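Local coordinates for metallo-beta-lactamase family protein (Staphylococcus aureus, PDB 3R2U) that probably acts as a mononuclear iron enzyme of the metallo-beta-lactamase superfamily, resembling persulfide dioxygenases fused to a rhodanese-like domain, at residues I73-F85 with P141-T153. Numbering follows the deposited sequence. Where two conformers were deposited one is given.
Sequences ITHAAETHIHADF and PGHTPESISFLLT. With FE (Fe (III) ion), chain E.
His80 and His143 meet at the iron site of the metallo-beta-lactamase fold, binding the ion through His80 NE2 at 2.4 Å and His143 NE2 at 2.3 Å. The two rings stand nearly perpendicular (83°), and His80 NE2 lies near the plane of the His143 ring at its edge. Asp169 and three waters complete the coordination, and Arg178 is the polar partner of His143 outside the two segments. His80 CG sits between backbone N and carbonyl carbon (chi1 64°), which turns the ring toward the metal; ND1, the ring's other nitrogen, donates to Thr79 OG1 at 2.8 Å, a second-shell bond that fixes the ring's rotation. The sequence THIHADF, residues 79-85, corresponds to the superfamily's HxHxDH motif, with Phe85 in place of its last histidine, and lies on the loop after strand 72-77. Within it, His82 and Asp84 meet the iron through water: an iron-bound water contacts His82 ND1 and donates to Asp84 OD1. Glu146, its chain bent at chi2, reaches back from the type I turn 144-147 so that OE2 accepts the backbone N-H of Ile81 at 2.9 Å, nearly straight at 170° but on the anti side of the carboxylate. OE2 also lies against His80 CB, which Ser147 OG approaches at 3.4 Å. Ile148 N, at the start of strand 148-153, donates to Thr79 O at 2.8 Å, joining the loop to the other sheet of the alpha-beta/beta-alpha sandwich. Deeper between the sheets, Phe150 CZ packs on Ala77 CB, while Thr79 CG2 meets the ring's edge at CE2, 3.7 Å away.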
loop_
_atom_site.group_PDB
_atom_site.type_symbol
_atom_site.label_atom_id
_atom_site.label_comp_id
_atom_site.label_asym_id
_atom_site.label_seq_id
_atom_site.Cartn_x
_atom_site.Cartn_y
_atom_site.Cartn_z
ATOM N N ILE A 73 16.799 -11.955 -15.278
ATOM C CA ILE A 73 16.018 -13.125 -15.661
ATOM C C ILE A 73 16.279 -13.379 -17.136
ATOM O O ILE A 73 15.830 -12.619 -17.991
ATOM C CB ILE A 73 14.525 -12.924 -15.391
ATOM C CG1 ILE A 73 14.298 -12.704 -13.887
ATOM C CG2 ILE A 73 13.719 -14.128 -15.909
ATOM C CD1 ILE A 73 12.916 -12.301 -13.536
ATOM N N THR A 74 17.052 -14.428 -17.396
ATOM C CA THR A 74 17.482 -14.828 -18.723
ATOM C C THR A 74 16.894 -16.177 -19.121
ATOM O O THR A 74 17.000 -16.584 -20.258
ATOM C CB THR A 74 19.014 -14.972 -18.740
ATOM O OG1 THR A 74 19.419 -15.758 -17.603
ATOM C CG2 THR A 74 19.708 -13.587 -18.674
ATOM N N HIS A 75 16.259 -16.869 -18.176
ATOM C CA HIS A 75 15.745 -18.210 -18.413
ATOM C C HIS A 75 14.441 -18.466 -17.666
ATOM O O HIS A 75 14.164 -17.832 -16.641
ATOM C CB HIS A 75 16.717 -19.275 -17.855
ATOM C CG HIS A 75 18.105 -19.253 -18.435
ATOM N ND1 HIS A 75 19.027 -18.270 -18.142
ATOM C CD2 HIS A 75 18.761 -20.165 -19.195
ATOM C CE1 HIS A 75 20.170 -18.546 -18.748
ATOM N NE2 HIS A 75 20.033 -19.688 -19.399
ATOM N N ALA A 76 13.666 -19.415 -18.188
ATOM C CA ALA A 76 12.489 -19.948 -17.495
ATOM C C ALA A 76 12.258 -21.379 -17.972
ATOM O O ALA A 76 12.514 -21.717 -19.121
ATOM C CB ALA A 76 11.247 -19.095 -17.726
ATOM N N ALA A 77 11.751 -22.209 -17.084
ATOM C CA ALA A 77 11.483 -23.581 -17.393
ATOM C C ALA A 77 10.180 -23.942 -16.718
ATOM O O ALA A 77 9.780 -23.340 -15.717
ATOM C CB ALA A 77 12.628 -24.493 -16.895
ATOM N N GLU A 78 9.537 -24.944 -17.276
ATOM C CA GLU A 78 8.284 -25.392 -16.824
ATOM C C GLU A 78 8.314 -26.917 -16.687
ATOM O O GLU A 78 8.776 -27.607 -17.578
ATOM C CB GLU A 78 7.268 -24.924 -17.873
ATOM C CG GLU A 78 5.899 -25.314 -17.635
ATOM C CD GLU A 78 4.935 -24.454 -18.430
ATOM O OE1 GLU A 78 4.725 -23.275 -18.037
ATOM O OE2 GLU A 78 4.359 -24.982 -19.408
ATOM N N THR A 79 7.772 -27.437 -15.595
ATOM C CA THR A 79 7.800 -28.873 -15.346
ATOM C C THR A 79 6.847 -29.724 -16.197
ATOM O O THR A 79 7.137 -30.893 -16.474
ATOM C CB THR A 79 7.580 -29.168 -13.857
ATOM O OG1 THR A 79 6.304 -28.671 -13.431
ATOM C CG2 THR A 79 8.697 -28.474 -13.005
ATOM N N HIS A 80 5.711 -29.157 -16.586
ATOM C CA HIS A 80 4.704 -29.873 -17.366
ATOM C C HIS A 80 3.577 -28.946 -17.768
ATOM O O HIS A 80 3.567 -27.769 -17.376
ATOM C CB HIS A 80 4.122 -31.045 -16.540
ATOM C CG HIS A 80 3.373 -30.634 -15.312
ATOM N ND1 HIS A 80 3.986 -30.077 -14.209
ATOM C CD2 HIS A 80 2.064 -30.765 -14.988
ATOM C CE1 HIS A 80 3.075 -29.840 -13.279
ATOM N NE2 HIS A 80 1.904 -30.256 -13.727
ATOM N N ILE A 81 2.631 -29.467 -18.548
ATOM C CA ILE A 81 1.472 -28.699 -18.988
ATOM C C ILE A 81 0.501 -28.638 -17.799
ATOM O O ILE A 81 -0.116 -29.629 -17.436
ATOM C CB ILE A 81 0.794 -29.343 -20.240
ATOM C CG1 ILE A 81 1.813 -29.515 -21.379
ATOM C CG2 ILE A 81 -0.380 -28.517 -20.685
ATOM C CD1 ILE A 81 1.235 -30.130 -22.673
ATOM N N HIS A 82 0.400 -27.467 -17.178
ATOM C CA HIS A 82 -0.398 -27.306 -15.968
ATOM C C HIS A 82 -1.884 -27.318 -16.171
ATOM O O HIS A 82 -2.388 -26.853 -17.187
ATOM C CB HIS A 82 0.021 -26.035 -15.235
ATOM C CG HIS A 82 1.443 -26.061 -14.804
ATOM N ND1 HIS A 82 1.890 -26.888 -13.800
ATOM C CD2 HIS A 82 2.529 -25.387 -15.253
ATOM C CE1 HIS A 82 3.189 -26.707 -13.637
ATOM N NE2 HIS A 82 3.601 -25.810 -14.512
ATOM N N ALA A 83 -2.577 -27.878 -15.182
ATOM C CA ALA A 83 -4.029 -27.980 -15.193
ATOM C C ALA A 83 -4.668 -27.065 -14.168
ATOM O O ALA A 83 -5.885 -26.926 -14.147
ATOM C CB ALA A 83 -4.445 -29.425 -14.893
ATOM N N ASP A 84 -3.866 -26.406 -13.350
ATOM C CA ASP A 84 -4.419 -25.658 -12.225
ATOM C C ASP A 84 -4.004 -24.195 -12.085
ATOM O O ASP A 84 -4.339 -23.553 -11.093
ATOM C CB ASP A 84 -4.194 -26.447 -10.926
ATOM C CG ASP A 84 -2.820 -27.042 -10.856
ATOM O OD1 ASP A 84 -1.933 -26.590 -11.604
ATOM O OD2 ASP A 84 -2.619 -27.966 -10.054
ATOM N N PHE A 85 -3.309 -23.668 -13.091
ATOM C CA PHE A 85 -3.037 -22.226 -13.164
ATOM C C PHE A 85 -2.545 -21.963 -14.570
ATOM O O PHE A 85 -2.201 -22.895 -15.282
ATOM C CB PHE A 85 -2.036 -21.717 -12.107
ATOM C CG PHE A 85 -0.626 -22.128 -12.360
ATOM C CD1 PHE A 85 -0.189 -23.397 -12.006
ATOM C CD2 PHE A 85 0.268 -21.260 -12.973
ATOM C CE1 PHE A 85 1.118 -23.796 -12.256
ATOM C CE2 PHE A 85 1.585 -21.643 -13.216
ATOM C CZ PHE A 85 2.012 -22.918 -12.858
ATOM N N PRO A 141 7.485 -39.096 -15.943
ATOM C CA PRO A 141 6.081 -39.177 -16.328
ATOM C C PRO A 141 5.227 -39.810 -15.244
ATOM O O PRO A 141 5.746 -40.529 -14.376
ATOM C CB PRO A 141 6.114 -40.053 -17.579
ATOM C CG PRO A 141 7.340 -40.876 -17.448
ATOM C CD PRO A 141 8.326 -40.054 -16.681
ATOM N N GLY A 142 3.931 -39.535 -15.278
ATOM C CA GLY A 142 2.996 -40.117 -14.300
ATOM C C GLY A 142 1.814 -39.189 -14.089
ATOM O O GLY A 142 0.674 -39.529 -14.400
ATOM N N HIS A 143 2.097 -38.016 -13.542
ATOM C CA HIS A 143 1.091 -36.994 -13.373
ATOM C C HIS A 143 0.619 -36.623 -14.781
ATOM O O HIS A 143 -0.580 -36.518 -15.034
ATOM C CB HIS A 143 1.679 -35.807 -12.622
ATOM C CG HIS A 143 0.748 -34.651 -12.513
ATOM N ND1 HIS A 143 -0.434 -34.717 -11.808
ATOM C CD2 HIS A 143 0.830 -33.391 -13.001
ATOM C CE1 HIS A 143 -1.048 -33.545 -11.879
ATOM N NE2 HIS A 143 -0.303 -32.727 -12.599
ATOM N N THR A 144 1.584 -36.452 -15.686
ATOM C CA THR A 144 1.328 -36.240 -17.103
ATOM C C THR A 144 2.403 -37.003 -17.859
ATOM O O THR A 144 3.487 -37.260 -17.301
ATOM C CB THR A 144 1.400 -34.771 -17.549
ATOM O OG1 THR A 144 2.749 -34.298 -17.423
ATOM C CG2 THR A 144 0.439 -33.924 -16.751
ATOM N N PRO A 145 2.118 -37.376 -19.120
ATOM C CA PRO A 145 3.125 -38.121 -19.874
ATOM C C PRO A 145 4.410 -37.325 -20.163
ATOM O O PRO A 145 5.483 -37.931 -20.353
ATOM C CB PRO A 145 2.398 -38.488 -21.189
ATOM C CG PRO A 145 0.912 -38.179 -20.939
ATOM C CD PRO A 145 0.906 -37.099 -19.916
ATOM N N GLU A 146 4.307 -35.993 -20.183
ATOM C CA GLU A 146 5.461 -35.146 -20.507
ATOM C C GLU A 146 6.211 -34.587 -19.296
ATOM O O GLU A 146 7.237 -33.955 -19.480
ATOM C CB GLU A 146 5.060 -33.972 -21.413
ATOM C CG GLU A 146 4.426 -32.757 -20.703
ATOM C CD GLU A 146 3.017 -33.001 -20.192
ATOM O OE1 GLU A 146 2.339 -33.925 -20.682
ATOM O OE2 GLU A 146 2.575 -32.239 -19.316
ATOM N N SER A 147 5.701 -34.813 -18.088
ATOM C CA SER A 147 6.300 -34.263 -16.869
ATOM C C SER A 147 7.777 -34.483 -16.756
ATOM O O SER A 147 8.256 -35.593 -16.908
ATOM C CB SER A 147 5.651 -34.831 -15.589
ATOM O OG SER A 147 4.385 -34.258 -15.351
ATOM N N ILE A 148 8.485 -33.399 -16.470
ATOM C CA ILE A 148 9.904 -33.430 -16.257
ATOM C C ILE A 148 10.228 -32.774 -14.924
ATOM O O ILE A 148 9.472 -31.948 -14.432
ATOM C CB ILE A 148 10.687 -32.733 -17.410
ATOM C CG1 ILE A 148 10.207 -31.303 -17.620
ATOM C CG2 ILE A 148 10.583 -33.565 -18.716
ATOM C CD1 ILE A 148 11.006 -30.545 -18.654
ATOM N N SER A 149 11.325 -33.210 -14.326
ATOM C CA SER A 149 11.831 -32.655 -13.092
ATOM C C SER A 149 13.247 -32.137 -13.328
ATOM O O SER A 149 13.951 -32.655 -14.207
ATOM C CB SER A 149 11.836 -33.724 -12.002
ATOM O OG SER A 149 10.506 -34.077 -11.646
ATOM N N PHE A 150 13.672 -31.129 -12.555
ATOM C CA PHE A 150 14.997 -30.551 -12.741
ATOM C C PHE A 150 15.933 -30.782 -11.535
ATOM O O PHE A 150 15.640 -30.352 -10.408
ATOM C CB PHE A 150 14.860 -29.052 -13.047
ATOM C CG PHE A 150 13.938 -28.747 -14.207
ATOM C CD1 PHE A 150 14.391 -28.794 -15.500
ATOM C CD2 PHE A 150 12.623 -28.377 -13.991
ATOM C CE1 PHE A 150 13.536 -28.471 -16.569
ATOM C CE2 PHE A 150 11.772 -28.077 -15.060
ATOM C CZ PHE A 150 12.240 -28.130 -16.334
ATOM N N LEU A 151 17.042 -31.472 -11.776
ATOM C CA LEU A 151 18.017 -31.789 -10.724
ATOM C C LEU A 151 19.115 -30.744 -10.737
ATOM O O LEU A 151 19.898 -30.638 -11.699
ATOM C CB LEU A 151 18.600 -33.178 -10.930
ATOM C CG LEU A 151 19.549 -33.707 -9.844
ATOM C CD1 LEU A 151 18.755 -33.973 -8.556
ATOM C CD2 LEU A 151 20.263 -34.978 -10.334
ATOM N N LEU A 152 19.180 -29.978 -9.655
ATOM C CA LEU A 152 20.126 -28.882 -9.534
ATOM C C LEU A 152 21.419 -29.258 -8.812
ATOM O O LEU A 152 21.396 -29.900 -7.755
ATOM C CB LEU A 152 19.453 -27.699 -8.818
ATOM C CG LEU A 152 20.256 -26.392 -8.644
ATOM C CD1 LEU A 152 19.312 -25.183 -8.460
ATOM C CD2 LEU A 152 21.283 -26.464 -7.492
ATOM N N THR A 153 22.539 -28.853 -9.418
ATOM C CA THR A 153 23.860 -28.984 -8.825
ATOM C C THR A 153 24.498 -27.583 -8.863
ATOM O O THR A 153 24.555 -26.940 -9.934
ATOM C CB THR A 153 24.697 -30.031 -9.555
ATOM O OG1 THR A 153 23.998 -31.284 -9.520
ATOM C CG2 THR A 153 26.087 -30.198 -8.896
HETATM FE FE FE E . -0.209 -30.446 -12.654
HETATM O O HOH W 1 -1.222 -30.599 -14.784
HETATM O O HOH W 2 -0.155 -28.167 -12.761
HETATM O O HOH W 3 -2.146 -30.384 -11.712
#